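Local coordinates for RPA0582 (Rhodopseudomonas palustris, PDB 3HHL), which is of unknown function but belongs to the DUF1330 family and has the dimeric alpha-beta-barrel type of fold, at residues L28-L33 with E85-V90; L33-A38 with A120-R125. One frame throughout, in Å; residues are numbered along the deposited sequence. Where two conformers were deposited one is given.

Interaction 1: residues L28-L33 with E85-V90; sequences LNLVRL and EHWDHV
E85 makes little contact with 28-33; its carboxylate is in a salt bridge with a basic side chain of the other subunit. At H86 the first torsion (chi1 73°) puts the ring between the backbone N and carbonyl carbon and brings NE2 over the middle of the R32 guanidinium, 3.1 Å from R32 CZ. The planes are tilted 42° apart and no hydrogen bond forms; the polar partners of R32 are D84 O and the E122 carboxylate. W87 lays one indole face against L30, whose CB stands 3.6 Å from W87 CD2, while its edge at CE3 meets R32 N at 3.5 Å. An alanine here would take away the indole and with it the face against L30 CB, and would probably loosen the packing along V31 and R32. D88 and H89 together face V31 in a classic beta bulge, an irregularity where strand 89-95 starts its antiparallel pairing with 25-33: V31 O accepts both D88 N (2.7 Å) and H89 N (3.1 Å). D88 also bonds through the anti lone pair of OD2 to L33 N, 2.6 Å away and nearly straight at 166°. In return V31 N bonds to H89 O at 2.9 Å, and regular pairing goes on to V90, a non-hydrogen-bonded partner of L30, which sets CG1 alongside L30 CD2 at 3.6 Å.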
# COMPACT_ATOMS: atom_id res chain seq x y z
N LEU C 28 -1.19 -5.99 3.67
CA LEU C 28 -0.45 -4.75 3.45
C LEU C 28 -0.76 -3.79 4.56
O LEU C 28 -1.91 -3.41 4.75
CB LEU C 28 -0.83 -4.14 2.11
CG LEU C 28 -0.25 -2.77 1.77
CD1 LEU C 28 1.28 -2.72 1.89
CD2 LEU C 28 -0.71 -2.34 0.36
N ASN C 29 0.28 -3.41 5.30
CA ASN C 29 0.15 -2.52 6.46
C ASN C 29 0.73 -1.14 6.11
O ASN C 29 1.93 -1.04 5.76
CB ASN C 29 0.95 -3.09 7.65
CG ASN C 29 0.26 -4.24 8.36
OD1 ASN C 29 -0.31 -4.03 9.42
ND2 ASN C 29 0.34 -5.47 7.81
N LEU C 30 -0.07 -0.08 6.22
CA LEU C 30 0.44 1.28 6.15
C LEU C 30 0.28 1.87 7.56
O LEU C 30 -0.84 2.01 8.04
CB LEU C 30 -0.31 2.12 5.13
CG LEU C 30 -0.52 1.45 3.75
CD1 LEU C 30 -1.43 2.30 2.91
CD2 LEU C 30 0.79 1.13 2.99
N VAL C 31 1.37 2.18 8.25
CA VAL C 31 1.23 2.62 9.63
C VAL C 31 1.82 4.00 9.90
O VAL C 31 3.00 4.25 9.58
CB VAL C 31 1.89 1.66 10.64
CG1 VAL C 31 1.55 2.11 12.05
CG2 VAL C 31 1.45 0.21 10.38
N ARG C 32 1.02 4.88 10.48
CA ARG C 32 1.50 6.19 10.86
C ARG C 32 1.51 6.29 12.37
O ARG C 32 0.47 6.16 13.00
CB ARG C 32 0.62 7.28 10.26
CG ARG C 32 1.17 8.68 10.48
CD ARG C 32 0.35 9.71 9.71
NE ARG C 32 0.57 11.08 10.17
CZ ARG C 32 0.32 12.16 9.44
NH1 ARG C 32 -0.14 12.03 8.20
NH2 ARG C 32 0.53 13.35 9.95
N LEU C 33 2.68 6.53 12.94
CA LEU C 33 2.85 6.52 14.38
C LEU C 33 2.63 7.88 15.05
O LEU C 33 2.93 8.92 14.48
CB LEU C 33 4.25 6.02 14.72
CG LEU C 33 4.60 4.57 14.33
CD1 LEU C 33 6.07 4.31 14.59
CD2 LEU C 33 3.72 3.59 15.08
N GLU C 85 -0.68 12.64 3.62
CA GLU C 85 -0.49 11.20 3.84
C GLU C 85 0.99 10.87 3.87
O GLU C 85 1.72 11.16 2.91
CB GLU C 85 -1.19 10.35 2.78
CG GLU C 85 -2.48 9.78 3.26
CD GLU C 85 -3.24 9.01 2.19
OE1 GLU C 85 -2.60 8.33 1.37
OE2 GLU C 85 -4.49 9.11 2.18
N HIS C 86 1.44 10.32 4.99
CA HIS C 86 2.75 9.72 5.07
C HIS C 86 2.67 8.55 6.03
O HIS C 86 1.78 8.49 6.86
CB HIS C 86 3.84 10.74 5.46
CG HIS C 86 3.79 11.16 6.89
ND1 HIS C 86 4.55 10.54 7.87
CD2 HIS C 86 3.08 12.13 7.51
CE1 HIS C 86 4.30 11.12 9.03
NE2 HIS C 86 3.41 12.08 8.84
N TRP C 87 3.57 7.60 5.87
CA TRP C 87 3.53 6.38 6.64
C TRP C 87 4.92 6.13 7.17
O TRP C 87 5.90 6.38 6.48
CB TRP C 87 3.08 5.24 5.76
CG TRP C 87 1.77 5.49 5.13
CD1 TRP C 87 1.51 5.67 3.81
CD2 TRP C 87 0.52 5.55 5.78
NE1 TRP C 87 0.17 5.86 3.60
CE2 TRP C 87 -0.46 5.78 4.80
CE3 TRP C 87 0.13 5.43 7.10
CZ2 TRP C 87 -1.79 5.93 5.10
CZ3 TRP C 87 -1.20 5.57 7.41
CH2 TRP C 87 -2.15 5.83 6.41
N ASP C 88 5.00 5.67 8.42
CA ASP C 88 6.26 5.41 9.10
C ASP C 88 6.69 3.96 8.86
O ASP C 88 7.86 3.69 8.78
CB ASP C 88 6.09 5.66 10.60
CG ASP C 88 5.79 7.10 10.93
OD1 ASP C 88 6.56 7.97 10.48
OD2 ASP C 88 4.80 7.39 11.64
N HIS C 89 5.73 3.04 8.77
CA HIS C 89 6.03 1.66 8.49
C HIS C 89 5.17 1.19 7.33
O HIS C 89 3.97 1.45 7.31
CB HIS C 89 5.73 0.80 9.69
CG HIS C 89 6.66 1.03 10.82
ND1 HIS C 89 8.01 1.28 10.64
CD2 HIS C 89 6.45 1.05 12.16
CE1 HIS C 89 8.59 1.44 11.82
NE2 HIS C 89 7.66 1.32 12.76
N VAL C 90 5.79 0.51 6.37
CA VAL C 90 5.06 -0.02 5.25
C VAL C 90 5.60 -1.42 4.96
O VAL C 90 6.75 -1.56 4.65
CB VAL C 90 5.18 0.89 4.00
CG1 VAL C 90 4.34 0.34 2.87
CG2 VAL C 90 4.73 2.25 4.32

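Interaction 2: residues L33-A38 with A120-R125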
# COMPACT_ATOMS: atom_id res chain seq x y z
N LEU C 33 2.68 6.53 12.94
CA LEU C 33 2.85 6.52 14.38
C LEU C 33 2.63 7.88 15.05
O LEU C 33 2.93 8.92 14.48
CB LEU C 33 4.25 6.02 14.72
CG LEU C 33 4.60 4.57 14.33
CD1 LEU C 33 6.07 4.31 14.59
CD2 LEU C 33 3.72 3.59 15.08
N ARG C 34 2.11 7.85 16.28
CA ARG C 34 2.05 9.04 17.10
C ARG C 34 3.44 9.47 17.52
O ARG C 34 4.29 8.63 17.81
CB ARG C 34 1.29 8.78 18.39
CG ARG C 34 -0.17 8.62 18.25
CD ARG C 34 -0.79 8.36 19.61
NE ARG C 34 -2.12 7.81 19.40
CZ ARG C 34 -3.20 8.54 19.10
NH1 ARG C 34 -3.10 9.87 19.02
NH2 ARG C 34 -4.36 7.92 18.89
N PRO C 35 3.68 10.77 17.57
CA PRO C 35 4.92 11.25 18.20
C PRO C 35 5.00 10.74 19.63
O PRO C 35 5.99 10.12 20.01
CB PRO C 35 4.77 12.78 18.19
CG PRO C 35 3.79 13.07 17.12
CD PRO C 35 2.92 11.85 16.93
N ARG C 36 3.93 11.00 20.39
CA ARG C 36 3.84 10.51 21.77
C ARG C 36 2.78 9.39 21.86
O ARG C 36 1.65 9.55 21.40
CB ARG C 36 3.56 11.68 22.76
N ALA C 37 3.18 8.25 22.42
CA ALA C 37 2.28 7.11 22.60
C ALA C 37 1.13 7.44 23.58
O ALA C 37 1.37 8.05 24.61
CB ALA C 37 3.07 5.89 23.08
N ALA C 38 -0.09 7.02 23.24
CA ALA C 38 -1.29 7.24 24.08
C ALA C 38 -1.74 5.97 24.82
O ALA C 38 -2.70 5.31 24.41
CB ALA C 38 -2.45 7.78 23.22
N ALA C 120 0.35 3.16 20.00
CA ALA C 120 1.36 3.68 19.07
C ALA C 120 0.75 4.39 17.87
O ALA C 120 1.31 5.39 17.38
CB ALA C 120 2.27 2.57 18.56
N VAL C 121 -0.36 3.84 17.36
CA VAL C 121 -0.76 4.15 16.00
C VAL C 121 -1.67 5.37 15.96
O VAL C 121 -2.68 5.44 16.66
CB VAL C 121 -1.41 2.94 15.31
CG1 VAL C 121 -1.98 3.32 13.95
CG2 VAL C 121 -0.39 1.80 15.20
N GLU C 122 -1.30 6.35 15.15
CA GLU C 122 -2.12 7.52 14.93
C GLU C 122 -3.17 7.29 13.86
O GLU C 122 -4.30 7.79 13.97
CB GLU C 122 -1.23 8.69 14.53
CG GLU C 122 -1.87 10.06 14.68
CD GLU C 122 -0.91 11.16 14.27
OE1 GLU C 122 -0.30 11.77 15.20
OE2 GLU C 122 -0.75 11.37 13.02
N ASP C 123 -2.80 6.55 12.82
CA ASP C 123 -3.68 6.21 11.69
C ASP C 123 -3.00 5.09 10.95
O ASP C 123 -1.78 5.00 10.98
CB ASP C 123 -3.80 7.41 10.77
CG ASP C 123 -4.87 7.27 9.68
OD1 ASP C 123 -5.83 6.45 9.77
OD2 ASP C 123 -4.75 8.08 8.72
N SER C 124 -3.77 4.23 10.32
CA SER C 124 -3.21 3.07 9.60
C SER C 124 -4.18 2.53 8.60
O SER C 124 -5.36 2.82 8.65
CB SER C 124 -2.89 1.93 10.55
OG SER C 124 -4.05 1.54 11.27
N ARG C 125 -3.66 1.72 7.69
CA ARG C 125 -4.46 0.86 6.84
C ARG C 125 -3.95 -0.54 6.96
O ARG C 125 -2.76 -0.76 7.14
CB ARG C 125 -4.33 1.29 5.40
CG ARG C 125 -4.74 2.70 5.16
CD ARG C 125 -6.22 2.86 5.40
NE ARG C 125 -6.62 4.22 5.11
CZ ARG C 125 -6.60 5.22 5.98
NH1 ARG C 125 -6.20 5.05 7.25
NH2 ARG C 125 -7.00 6.42 5.58
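R34 and E122 are brought together by long, nearly straight side chains that leave the backbone in different ways: in R34, CG is anti to the carbonyl carbon (chi1 -72°) and the chain runs extended to NE, whereas in E122 CG is anti to the backbone N (chi1 -162°). They cross obliquely, touching at their bases, where R34 CG lies 3.9 Å from E122 CB. Further out, one face of the R34 guanidinium lies over E122 CA, and NE comes within 3.7 Å of V121 O. The backbone link is the bond from R34 N to A120 O, 2.8 Å long and almost straight at 174°, with the donor nearly along the C=O axis. It takes up a carbonyl from the last residue of helix 117-120, just where V121 leaves the helical conformation. L33 and V121 form an antiparallel non-hydrogen-bonded pair with diverging side chains; L33 instead reaches back with CD2 to A120 CB, at 3.9 Å, beside Y51 of helix 47-64. P35 adds its CD, 3.7 Å from E122 OE1. The 120-125 segment then turns a corner at E122 and D123, which both face R32 in a classic beta bulge, and past it R125 folds back so that NH1 forms a salt bridge with D123 OD1 (2.9 Å) and a bond to S124 O. D123 OD1 also accepts H5 N. The carboxylate of E122 is in a salt bridge with R32, whereas R34 NH1 remains 5.1 Å from E122 OE1, too far for contact. The two arginines would therefore be expected to stabilise the ionised form of E122, R32 by direct pairing and R34 by a longer-range field.

In the fold
Interactions 1 and 2 lie along opposite edges of strand 25-33, which pairs with 89-95 and with 121-128 in the antiparallel sheet; their centres are 10 Å apart and L33 belongs to both. R32 joins them closely: its N is 2.8 Å from D123 O, a probable hydrogen bond. Classic bulges flank the end of the strand, D88-H89 facing V31 and E122-D123 facing R32. Further back, L30 O is 2.8 Å from R125 N. W87 CZ3 also packs on D123 O, at 3.7 Å. The function is unknown, and a bound PE8, probably from the crystallisation liquor, lies about 3 Å from the side chain of N29 in interaction 1.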